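Local coordinates for 3-hydroxyacyl-CoA dehydrogenase (Burkholderia thailandensis, PDB 4XGN), which catalyses the NAD-dependent oxidation of 3-hydroxyacyl-CoA to 3-oxoacyl-CoA as a member of the short-chain dehydrogenase family, at the interface of chains A and B and the interface of chains A and C. Sequence-based numbering; all coordinates share one arbitrary frame. Chains: chain A/B/C, 3-hydroxyacyl-CoA dehydrogenase.

Contact 1: the interface of chains A and B. Residues chain A 143-144, 185, 188, 190, 242, 245; chain B 221-222, 253.
The phenyl ring of B:Phe221 enters chain A with A:Ala188 on one face, whose CA stands 3.6 Å above the ring plane toward the rim in a CH-pi contact. Its opposite face is backed by CB of B:Pro222, the next residue of its own chain, reached through a cis peptide bond. Around the ring of B:Phe221, the aliphatic part of A:Arg190 meets CD2 through CG at 3.7 Å, CG of A:Glu144 approaches CE2, and the carbonyl O of A:Gly143 comes to 3.6 Å from CZ at the tip. CB of A:Ala188 packs tightly on CE1 of B:Phe221 (3.3 Å).

The guanidinium of A:Arg190 lies nearly parallel to the phenyl plane, 11° apart, with CA of A:Pro242 over one of its faces and the carboxylate carbon of A:Glu144 at its edge. The grip is side-on: NE (3.0 Å) and NH2 (2.9 Å) of A:Arg190 both bond to OE2 of A:Glu144, NE through the anti lone pair and NH2 from above the carboxylate plane. This salt bridge probably steadies the alkyl parts of both residues beside the ring.

The side-chain amide ND2 of A:Asn245 donates to the carbonyl O of B:Phe221 (3.0 Å, 150° at H). CG of B:Phe221 is anti to its backbone N (chi1 -166°), which sends the ring out from this held backbone.

B:Phe221 belongs to the loop between helices 209-216 and 228-240. Its receptor combines A:Ala188, at the junction of 3-10 helix 185-187 and strand 189-196, with that strand's start, the approach to strand 146-151 and the loop after helix 228-240.

Contact 2: the interface of chains A and C. Residues chain A 99-100, 107, 112, 164; chain C 124, 128, 180, 183.
Carboxylate oxygen OD2 of C:Asp183 is held by two donors of one residue, the hydroxyl OG1 (2.7 Å) and the backbone N (2.9 Å) of A:Thr100. The hydroxyl uses the anti lone pair of OD2, whereas the N-H comes from well above the carboxylate plane, 64° out of it. A:Thr100 can bring both to one atom because OG1 sits beside its own backbone N, anti to the carbonyl carbon (chi1 -61°). Its methyl CG2 points the other way, toward CA of C:Arg128.

The apolar centre is the ring of C:Phe124. A:Phe112 stacks on one face, the planes almost parallel and the centroids 4.1 Å apart, with an offset that puts CE2 of A:Phe112 over CG of C:Phe124. A:His107 presents its imidazole face to the tip of C:Phe124, edge-to-face, with CZ 3.6 Å from CG of the histidine. CB of A:Ala164 touches CG1 of C:Ile180 (3.7 Å) and borders CE1 of C:Phe124.

At the far end C:Arg128 stretches out from CG to NE, and its guanidinium NH1 donates to the backbone O of A:His107 (2.8 Å, 146° at H), tilted from both the carbonyl and guanidinium planes. The same arginine thus holds the backbone of the residue whose ring caps C:Phe124.

The patch clamps short strands 101-102 and 105-106, flanked by A:Thr100 and A:His107, and the start of helix 109-135 against helices 109-134 and 164-184 of chain C, probably helping to hold the tetramer together.

Contact 3: the interface of chains A and C. Residues chain A 156, 159-160, 163-164, 167; chain C 175-176, 178-180.
A:Gly159 and A:Gln160, in extended conformation just after helix 155-158, turn their carbonyl oxygens toward C:Pro179, which is itself in regular helical geometry (phi -62°, psi -35°). In this short-chain dehydrogenase, helix 164-184 carries the YXXXK active-site motif, and here its start in chain A faces its later turns in chain C.

The pyrrolidine ring of C:Pro179 is the main wedge. Its CB rests on O of A:Gln160 at 3.4 Å and, at a similar distance, on O of A:Gly159. CG of C:Pro179, farther out on the ring, meets the methyl CB of A:Ala167 at 3.7 Å, while CD lies alongside CA of A:Gly159. The small residues of chain A let the ring come close to the main chain. One turn earlier in chain C, CB of C:Met176 lies 3.9 Å from the carbonyl O of A:Ala164.

No direct polar bond crosses the patch; a water bridges instead, 2.9 Å from the backbone N of A:Gly159 and 2.8 Å from the carbonyl O of C:Gly175. Behind the contact, the side-chain OE1 of A:Gln163 accepts from the backbone N of A:Gln160 (2.8 Å, 170° at H). This nearly straight bond closes the turn leading into helix 164-184 and probably steadies the segment that C:Pro179 touches.

Contact 4: the interface of chains A and C. Residues chain A 124, 127, 180, 183-184; chain C 99-100, 161-162, 164.
A:Asp183 and C:Thr100 cross at about a right angle, the carboxylate reaching from the last turn of helix 164-184 to the loop of chain C. CG of A:Asp183 is beside its backbone N and anti to the carbonyl carbon; chi1 -85° swings the carboxylate toward chain C, and its rotation (chi2 -3°) gives OD1 and OD2 different donors. OD2 of A:Asp183 takes the hydroxyl OG1 of C:Thr100 at 2.7 Å on its anti lone pair and the backbone N of the same residue from above the carboxylate plane. A water also lies 2.6 Å from OD2 of A:Asp183 and 2.9 Å from N of C:Ala164, the first residue of helix 164-184 in chain C; that helix start may add a favourable electrostatic pull on the carboxylate.

OD1 of A:Asp183 uses its syn lone pair for the backbone N of C:Gly162 (2.9 Å), adding a second loop to the grip.

Away from the carboxylate, toward helix 109-135 of chain A, the contact becomes apolar. A:Ile180 lies across C:Thr100, its CG1 3.8 Å from CB of C:Ala164, and CE1 of A:Phe124 comes to 4.0 Å from the same methyl. CG2 of A:Ile127 and CG2 of C:Thr100 meet at the same 4.0 Å, their side chains at a slant.

By pinning two loops of chain C to one helix end, A:Asp183 probably fixes the register of the paired subunits.

Contact 1: the interface of chains A and B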
loop_
_atom_site.group_PDB
_atom_site.type_symbol
_atom_site.label_atom_id
_atom_site.label_comp_id
_atom_site.label_asym_id
_atom_site.label_seq_id
_atom_site.Cartn_x
_atom_site.Cartn_y
_atom_site.Cartn_z
ATOM N N GLY A 143 -12.914 26.592 -5.590
ATOM C CA GLY A 143 -13.435 25.794 -6.680
ATOM C C GLY A 143 -14.285 24.683 -6.155
ATOM O O GLY A 143 -15.043 24.114 -6.921
ATOM N N GLU A 144 -14.157 24.349 -4.864
ATOM C CA GLU A 144 -14.895 23.190 -4.319
ATOM C C GLU A 144 -16.367 23.499 -4.169
ATOM O O GLU A 144 -16.707 24.566 -3.683
ATOM C CB GLU A 144 -14.438 22.755 -2.916
ATOM C CG GLU A 144 -13.026 22.201 -2.782
ATOM C CD GLU A 144 -12.000 23.204 -2.336
ATOM O OE1 GLU A 144 -12.263 24.397 -2.428
ATOM O OE2 GLU A 144 -10.910 22.779 -1.920
ATOM N N SER A 185 -15.278 14.166 -9.203
ATOM C CA SER A 185 -14.361 15.200 -9.717
ATOM C C SER A 185 -15.080 16.237 -10.616
ATOM O O SER A 185 -14.824 17.437 -10.488
ATOM C CB SER A 185 -13.168 14.575 -10.413
ATOM O OG SER A 185 -13.570 13.772 -11.487
ATOM N N ALA A 188 -16.715 18.788 -8.484
ATOM C CA ALA A 188 -15.787 19.573 -7.656
ATOM C C ALA A 188 -15.974 19.249 -6.160
ATOM O O ALA A 188 -15.984 20.152 -5.328
ATOM C CB ALA A 188 -15.884 21.086 -7.950
ATOM N N ARG A 190 -14.151 17.131 -3.176
ATOM C CA ARG A 190 -12.999 16.297 -2.731
ATOM C C ARG A 190 -13.438 15.201 -1.756
ATOM O O ARG A 190 -14.412 15.358 -1.010
ATOM C CB ARG A 190 -11.896 17.143 -2.148
ATOM C CG ARG A 190 -11.274 18.028 -3.182
ATOM C CD ARG A 190 -10.021 18.717 -2.712
ATOM N NE ARG A 190 -10.348 19.798 -1.792
ATOM C CZ ARG A 190 -10.125 19.771 -0.474
ATOM N NH1 ARG A 190 -9.623 18.704 0.154
ATOM N NH2 ARG A 190 -10.428 20.844 0.236
ATOM N N PRO A 242 -6.794 22.517 -0.805
ATOM C CA PRO A 242 -7.415 22.128 -2.067
ATOM C C PRO A 242 -6.781 20.976 -2.796
ATOM O O PRO A 242 -7.426 20.418 -3.680
ATOM C CB PRO A 242 -7.307 23.403 -2.896
ATOM C CG PRO A 242 -7.241 24.458 -1.887
ATOM C CD PRO A 242 -6.300 23.903 -0.897
ATOM N N ASN A 245 -6.942 15.083 -2.102
ATOM C CA ASN A 245 -8.059 14.388 -2.684
ATOM C C ASN A 245 -7.685 12.906 -2.961
ATOM O O ASN A 245 -6.553 12.632 -3.370
ATOM C CB ASN A 245 -8.422 15.076 -3.967
ATOM C CG ASN A 245 -9.804 14.694 -4.469
ATOM O OD1 ASN A 245 -10.621 14.079 -3.745
ATOM N ND2 ASN A 245 -10.107 15.099 -5.687
ATOM N N PHE B 221 -9.377 16.443 -9.204
ATOM C CA PHE B 221 -9.763 17.717 -8.633
ATOM C C PHE B 221 -8.751 18.154 -7.603
ATOM O O PHE B 221 -8.412 17.372 -6.725
ATOM C CB PHE B 221 -11.156 17.692 -7.970
ATOM C CG PHE B 221 -11.646 19.073 -7.693
ATOM C CD1 PHE B 221 -12.221 19.802 -8.705
ATOM C CD2 PHE B 221 -11.362 19.705 -6.485
ATOM C CE1 PHE B 221 -12.585 21.109 -8.503
ATOM C CE2 PHE B 221 -11.753 21.018 -6.268
ATOM C CZ PHE B 221 -12.335 21.722 -7.289
ATOM N N PRO B 222 -8.257 19.398 -7.669
ATOM C CA PRO B 222 -8.532 20.429 -8.663
ATOM C C PRO B 222 -7.800 20.180 -9.991
ATOM O O PRO B 222 -6.669 19.677 -9.984
ATOM C CB PRO B 222 -8.017 21.680 -7.977
ATOM C CG PRO B 222 -6.870 21.205 -7.148
ATOM C CD PRO B 222 -7.130 19.744 -6.809
ATOM N N GLY B 253 -4.356 15.744 -5.717
ATOM C CA GLY B 253 -5.624 15.940 -6.375
ATOM C C GLY B 253 -6.284 14.682 -6.889
ATOM O O GLY B 253 -7.104 14.741 -7.800
#

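Contact 2: the interface of chains A and C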
loop_
_atom_site.group_PDB
_atom_site.type_symbol
_atom_site.label_atom_id
_atom_site.label_comp_id
_atom_site.label_asym_id
_atom_site.label_seq_id
_atom_site.Cartn_x
_atom_site.Cartn_y
_atom_site.Cartn_z
ATOM N N LYS A 99 -13.484 -13.645 16.703
ATOM C CA LYS A 99 -12.565 -14.405 15.855
ATOM C C LYS A 99 -13.298 -15.116 14.752
ATOM O O LYS A 99 -14.427 -15.544 14.928
ATOM C CB LYS A 99 -11.792 -15.428 16.683
ATOM C CG LYS A 99 -10.773 -14.806 17.646
ATOM C CD LYS A 99 -10.122 -15.864 18.532
ATOM C CE LYS A 99 -9.380 -15.190 19.687
ATOM N NZ LYS A 99 -8.606 -16.170 20.502
ATOM N N THR A 100 -12.618 -15.346 13.632
ATOM C CA THR A 100 -13.190 -16.085 12.518
ATOM C C THR A 100 -13.684 -17.476 12.956
ATOM O O THR A 100 -14.766 -17.896 12.579
ATOM C CB THR A 100 -12.148 -16.235 11.384
ATOM O OG1 THR A 100 -11.766 -14.937 10.926
ATOM C CG2 THR A 100 -12.745 -16.992 10.215
ATOM N N HIS A 107 -17.343 -17.292 13.735
ATOM C CA HIS A 107 -17.861 -15.917 13.832
ATOM C C HIS A 107 -19.318 -15.839 13.395
ATOM O O HIS A 107 -19.649 -16.201 12.314
ATOM C CB HIS A 107 -17.014 -15.071 12.865
ATOM C CG HIS A 107 -17.112 -13.586 13.021
ATOM N ND1 HIS A 107 -18.287 -12.883 12.919
ATOM C CD2 HIS A 107 -16.134 -12.658 13.172
ATOM C CE1 HIS A 107 -18.032 -11.582 13.009
ATOM N NE2 HIS A 107 -16.732 -11.425 13.154
ATOM N N PHE A 112 -20.737 -9.812 11.656
ATOM C CA PHE A 112 -19.990 -9.327 10.503
ATOM C C PHE A 112 -20.866 -8.405 9.653
ATOM O O PHE A 112 -20.500 -7.266 9.342
ATOM C CB PHE A 112 -19.475 -10.502 9.657
ATOM C CG PHE A 112 -18.536 -10.083 8.542
ATOM C CD1 PHE A 112 -19.027 -9.730 7.291
ATOM C CD2 PHE A 112 -17.185 -10.076 8.751
ATOM C CE1 PHE A 112 -18.168 -9.342 6.261
ATOM C CE2 PHE A 112 -16.307 -9.718 7.721
ATOM C CZ PHE A 112 -16.802 -9.346 6.481
ATOM N N ALA A 164 -11.643 -9.135 12.066
ATOM C CA ALA A 164 -11.977 -9.379 10.664
ATOM C C ALA A 164 -13.129 -8.509 10.143
ATOM O O ALA A 164 -13.003 -7.862 9.088
ATOM C CB ALA A 164 -12.253 -10.826 10.425
ATOM N N PHE C 124 -16.854 -13.720 3.352
ATOM C CA PHE C 124 -16.570 -14.001 4.739
ATOM C C PHE C 124 -17.398 -15.192 5.241
ATOM O O PHE C 124 -16.929 -15.991 6.067
ATOM C CB PHE C 124 -16.821 -12.805 5.658
ATOM C CG PHE C 124 -16.466 -13.095 7.067
ATOM C CD1 PHE C 124 -15.154 -13.116 7.436
ATOM C CD2 PHE C 124 -17.453 -13.365 8.034
ATOM C CE1 PHE C 124 -14.768 -13.402 8.728
ATOM C CE2 PHE C 124 -17.064 -13.645 9.332
ATOM C CZ PHE C 124 -15.731 -13.661 9.676
ATOM N N ARG C 128 -15.686 -18.398 7.084
ATOM C CA ARG C 128 -15.867 -18.783 8.474
ATOM C C ARG C 128 -16.339 -20.218 8.608
ATOM O O ARG C 128 -15.872 -20.936 9.479
ATOM C CB ARG C 128 -16.842 -17.829 9.197
ATOM C CG ARG C 128 -18.295 -17.921 8.763
ATOM C CD ARG C 128 -19.201 -16.759 9.197
ATOM N NE ARG C 128 -20.549 -17.174 8.822
ATOM C CZ ARG C 128 -21.351 -17.910 9.553
ATOM N NH1 ARG C 128 -21.131 -18.119 10.845
ATOM N NH2 ARG C 128 -22.420 -18.428 8.972
ATOM N N ILE C 180 -7.740 -12.266 9.265
ATOM C CA ILE C 180 -8.188 -13.661 9.200
ATOM C C ILE C 180 -6.977 -14.628 9.237
ATOM O O ILE C 180 -7.044 -15.661 9.931
ATOM C CB ILE C 180 -9.084 -13.916 7.979
ATOM C CG1 ILE C 180 -10.332 -13.038 8.086
ATOM C CG2 ILE C 180 -9.494 -15.387 7.938
ATOM C CD1 ILE C 180 -11.211 -13.057 6.846
ATOM N N ASP C 183 -6.097 -14.692 12.771
ATOM C CA ASP C 183 -7.140 -15.478 13.533
ATOM C C ASP C 183 -6.887 -16.962 13.389
ATOM O O ASP C 183 -7.128 -17.729 14.320
ATOM C CB ASP C 183 -8.551 -15.258 12.959
ATOM C CG ASP C 183 -9.224 -13.991 13.411
ATOM O OD1 ASP C 183 -8.781 -13.361 14.377
ATOM O OD2 ASP C 183 -10.319 -13.698 12.829
#

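Contact 3: the interface of chains A and C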
loop_
_atom_site.group_PDB
_atom_site.type_symbol
_atom_site.label_atom_id
_atom_site.label_comp_id
_atom_site.label_asym_id
_atom_site.label_seq_id
_atom_site.Cartn_x
_atom_site.Cartn_y
_atom_site.Cartn_z
ATOM N N ALA A 156 -7.751 -1.162 8.762
ATOM C CA ALA A 156 -7.792 -1.339 7.315
ATOM C C ALA A 156 -6.525 -2.041 6.804
ATOM O O ALA A 156 -6.586 -2.695 5.764
ATOM C CB ALA A 156 -7.981 -0.016 6.562
ATOM N N GLY A 159 -5.109 -5.211 10.602
ATOM C CA GLY A 159 -6.217 -5.840 11.359
ATOM C C GLY A 159 -5.711 -6.898 12.338
ATOM O O GLY A 159 -4.932 -7.762 11.964
ATOM N N GLN A 160 -6.166 -6.848 13.574
ATOM C CA GLN A 160 -5.760 -7.752 14.648
ATOM C C GLN A 160 -6.646 -8.962 14.727
ATOM O O GLN A 160 -7.707 -9.016 14.097
ATOM C CB GLN A 160 -5.799 -7.045 15.996
ATOM C CG GLN A 160 -4.952 -5.769 16.045
ATOM C CD GLN A 160 -4.914 -5.210 17.442
ATOM O OE1 GLN A 160 -5.903 -4.636 17.903
ATOM N NE2 GLN A 160 -3.797 -5.399 18.144
ATOM N N GLN A 163 -10.582 -8.825 14.673
ATOM C CA GLN A 163 -11.019 -7.657 13.919
ATOM C C GLN A 163 -11.369 -7.898 12.457
ATOM O O GLN A 163 -11.410 -6.959 11.669
ATOM C CB GLN A 163 -9.953 -6.570 13.929
ATOM C CG GLN A 163 -9.609 -5.978 15.239
ATOM C CD GLN A 163 -8.817 -4.692 15.031
ATOM O OE1 GLN A 163 -7.831 -4.693 14.317
ATOM N NE2 GLN A 163 -9.270 -3.562 15.620
ATOM N N ALA A 164 -11.643 -9.135 12.066
ATOM C CA ALA A 164 -11.977 -9.379 10.664
ATOM C C ALA A 164 -13.129 -8.509 10.143
ATOM O O ALA A 164 -13.003 -7.862 9.088
ATOM C CB ALA A 164 -12.253 -10.826 10.425
ATOM N N ALA A 167 -11.991 -4.682 10.317
ATOM C CA ALA A 167 -10.995 -4.458 9.287
ATOM C C ALA A 167 -11.599 -4.490 7.888
ATOM O O ALA A 167 -11.322 -3.625 7.059
ATOM C CB ALA A 167 -9.903 -5.496 9.383
ATOM N N GLY C 175 -8.490 -6.253 2.551
ATOM C CA GLY C 175 -8.086 -5.816 3.882
ATOM C C GLY C 175 -8.323 -6.816 5.008
ATOM O O GLY C 175 -7.647 -6.791 6.030
ATOM N N MET C 176 -9.258 -7.752 4.824
ATOM C CA MET C 176 -9.474 -8.708 5.881
ATOM C C MET C 176 -8.536 -9.910 5.805
ATOM O O MET C 176 -8.543 -10.730 6.707
ATOM C CB MET C 176 -10.951 -9.103 5.971
ATOM C CG MET C 176 -11.470 -9.936 4.843
ATOM S SD MET C 176 -13.213 -10.350 5.089
ATOM C CE MET C 176 -13.407 -11.459 3.710
ATOM N N LEU C 178 -5.286 -10.185 6.257
ATOM C CA LEU C 178 -4.368 -10.241 7.371
ATOM C C LEU C 178 -5.016 -10.639 8.717
ATOM O O LEU C 178 -4.521 -11.553 9.365
ATOM C CB LEU C 178 -3.604 -8.934 7.509
ATOM C CG LEU C 178 -2.591 -8.888 8.650
ATOM C CD1 LEU C 178 -1.491 -9.921 8.419
ATOM C CD2 LEU C 178 -2.008 -7.478 8.760
ATOM N N PRO C 179 -6.103 -9.949 9.155
ATOM C CA PRO C 179 -6.668 -10.378 10.406
ATOM C C PRO C 179 -7.192 -11.816 10.394
ATOM O O PRO C 179 -7.068 -12.511 11.405
ATOM C CB PRO C 179 -7.803 -9.348 10.669
ATOM C CG PRO C 179 -8.075 -8.764 9.334
ATOM C CD PRO C 179 -6.694 -8.700 8.711
ATOM N N ILE C 180 -7.740 -12.266 9.265
ATOM C CA ILE C 180 -8.188 -13.661 9.200
ATOM C C ILE C 180 -6.977 -14.628 9.237
ATOM O O ILE C 180 -7.044 -15.661 9.931
ATOM C CB ILE C 180 -9.084 -13.916 7.979
ATOM C CG1 ILE C 180 -10.332 -13.038 8.086
ATOM C CG2 ILE C 180 -9.494 -15.387 7.938
ATOM C CD1 ILE C 180 -11.211 -13.057 6.846
HETATM O O HOH W 1 -6.141 -5.267 7.891
#

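Contact 4: the interface of chains A and C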
loop_
_atom_site.group_PDB
_atom_site.type_symbol
_atom_site.label_atom_id
_atom_site.label_comp_id
_atom_site.label_asym_id
_atom_site.label_seq_id
_atom_site.Cartn_x
_atom_site.Cartn_y
_atom_site.Cartn_z
ATOM N N PHE A 124 -21.201 4.971 2.941
ATOM C CA PHE A 124 -21.573 5.218 1.561
ATOM C C PHE A 124 -22.953 5.888 1.421
ATOM O O PHE A 124 -23.114 6.783 0.594
ATOM C CB PHE A 124 -21.556 3.956 0.689
ATOM C CG PHE A 124 -21.818 4.261 -0.760
ATOM C CD1 PHE A 124 -20.823 4.854 -1.524
ATOM C CD2 PHE A 124 -23.076 4.063 -1.332
ATOM C CE1 PHE A 124 -21.048 5.192 -2.835
ATOM C CE2 PHE A 124 -23.308 4.372 -2.651
ATOM C CZ PHE A 124 -22.275 4.932 -3.427
ATOM N N ILE A 127 -22.540 9.454 2.095
ATOM C CA ILE A 127 -21.805 10.106 0.997
ATOM C C ILE A 127 -22.694 10.375 -0.214
ATOM O O ILE A 127 -22.684 11.474 -0.745
ATOM C CB ILE A 127 -20.565 9.269 0.581
ATOM C CG1 ILE A 127 -19.486 9.286 1.699
ATOM C CG2 ILE A 127 -20.008 9.686 -0.782
ATOM C CD1 ILE A 127 -18.332 8.339 1.464
ATOM N N ILE A 180 -14.643 7.171 -5.499
ATOM C CA ILE A 180 -15.641 8.208 -5.183
ATOM C C ILE A 180 -15.060 9.585 -5.522
ATOM O O ILE A 180 -15.763 10.414 -6.105
ATOM C CB ILE A 180 -16.110 8.133 -3.735
ATOM C CG1 ILE A 180 -16.812 6.796 -3.511
ATOM C CG2 ILE A 180 -17.060 9.292 -3.398
ATOM C CD1 ILE A 180 -17.262 6.608 -2.107
ATOM N N ASP A 183 -15.488 9.759 -9.230
ATOM C CA ASP A 183 -16.905 9.975 -9.527
ATOM C C ASP A 183 -17.294 11.435 -9.353
ATOM O O ASP A 183 -18.075 11.955 -10.151
ATOM C CB ASP A 183 -17.807 9.208 -8.536
ATOM C CG ASP A 183 -18.055 7.795 -8.915
ATOM O OD1 ASP A 183 -17.602 7.339 -9.993
ATOM O OD2 ASP A 183 -18.646 7.093 -8.084
ATOM N N LEU A 184 -16.767 12.068 -8.296
ATOM C CA LEU A 184 -17.184 13.412 -7.897
ATOM C C LEU A 184 -16.286 14.515 -8.397
ATOM O O LEU A 184 -16.554 15.715 -8.117
ATOM C CB LEU A 184 -17.337 13.460 -6.383
ATOM C CG LEU A 184 -18.373 12.507 -5.810
ATOM C CD1 LEU A 184 -18.475 12.616 -4.310
ATOM C CD2 LEU A 184 -19.750 12.653 -6.459
ATOM N N LYS C 99 -22.421 5.370 -10.729
ATOM C CA LYS C 99 -21.747 6.475 -10.104
ATOM C C LYS C 99 -22.378 6.872 -8.770
ATOM O O LYS C 99 -23.584 6.751 -8.559
ATOM C CB LYS C 99 -21.700 7.687 -11.028
ATOM C CG LYS C 99 -20.997 7.410 -12.355
ATOM C CD LYS C 99 -20.898 8.688 -13.198
ATOM C CE LYS C 99 -21.076 8.423 -14.692
ATOM N NZ LYS C 99 -20.347 9.416 -15.563
ATOM N N THR C 100 -21.547 7.400 -7.887
ATOM C CA THR C 100 -21.988 7.952 -6.631
ATOM C C THR C 100 -23.120 8.938 -6.835
ATOM O O THR C 100 -24.117 8.832 -6.157
ATOM C CB THR C 100 -20.827 8.627 -5.880
ATOM O OG1 THR C 100 -19.835 7.649 -5.671
ATOM C CG2 THR C 100 -21.271 9.143 -4.538
ATOM N N ILE C 161 -14.307 5.286 -12.092
ATOM C CA ILE C 161 -15.633 5.915 -12.098
ATOM C C ILE C 161 -16.697 4.824 -12.309
ATOM O O ILE C 161 -16.542 3.960 -13.149
ATOM C CB ILE C 161 -15.754 6.994 -13.197
ATOM C CG1 ILE C 161 -14.827 8.167 -12.897
ATOM C CG2 ILE C 161 -17.189 7.483 -13.371
ATOM C CD1 ILE C 161 -14.626 9.174 -14.023
ATOM N N GLY C 162 -17.721 4.826 -11.465
ATOM C CA GLY C 162 -18.730 3.823 -11.521
ATOM C C GLY C 162 -18.505 2.570 -10.693
ATOM O O GLY C 162 -19.426 1.759 -10.558
ATOM N N ALA C 164 -17.533 2.419 -7.221
ATOM C CA ALA C 164 -17.453 2.585 -5.764
ATOM C C ALA C 164 -17.898 1.327 -5.004
ATOM O O ALA C 164 -17.236 0.922 -4.042
ATOM C CB ALA C 164 -18.261 3.769 -5.278
HETATM O O HOH W 2 -19.031 4.509 -8.461
#

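Contacts 2, 3 and 4 all belong to the two-fold A-C interface, built on helix 164-184 and the long helix starting at residue 109. Contacts 2 and 3 adjoin, their C-alpha centres about 9 Å apart, and share A:Ala164 and C:Ile180. The A:Asp183 to C:Thr100 bonding of contact 4 mirrors that of C:Asp183 to A:Thr100 in contact 2, about 28 Å away, while contact 3 lies about 24 Å from contact 4. Contact 1 joins chain A to chain B, about 14 Å from contact 4 and 37 Å from contact 2. Chain A thus engages two neighbours through different surfaces, consistent with the four-chain deposited assembly.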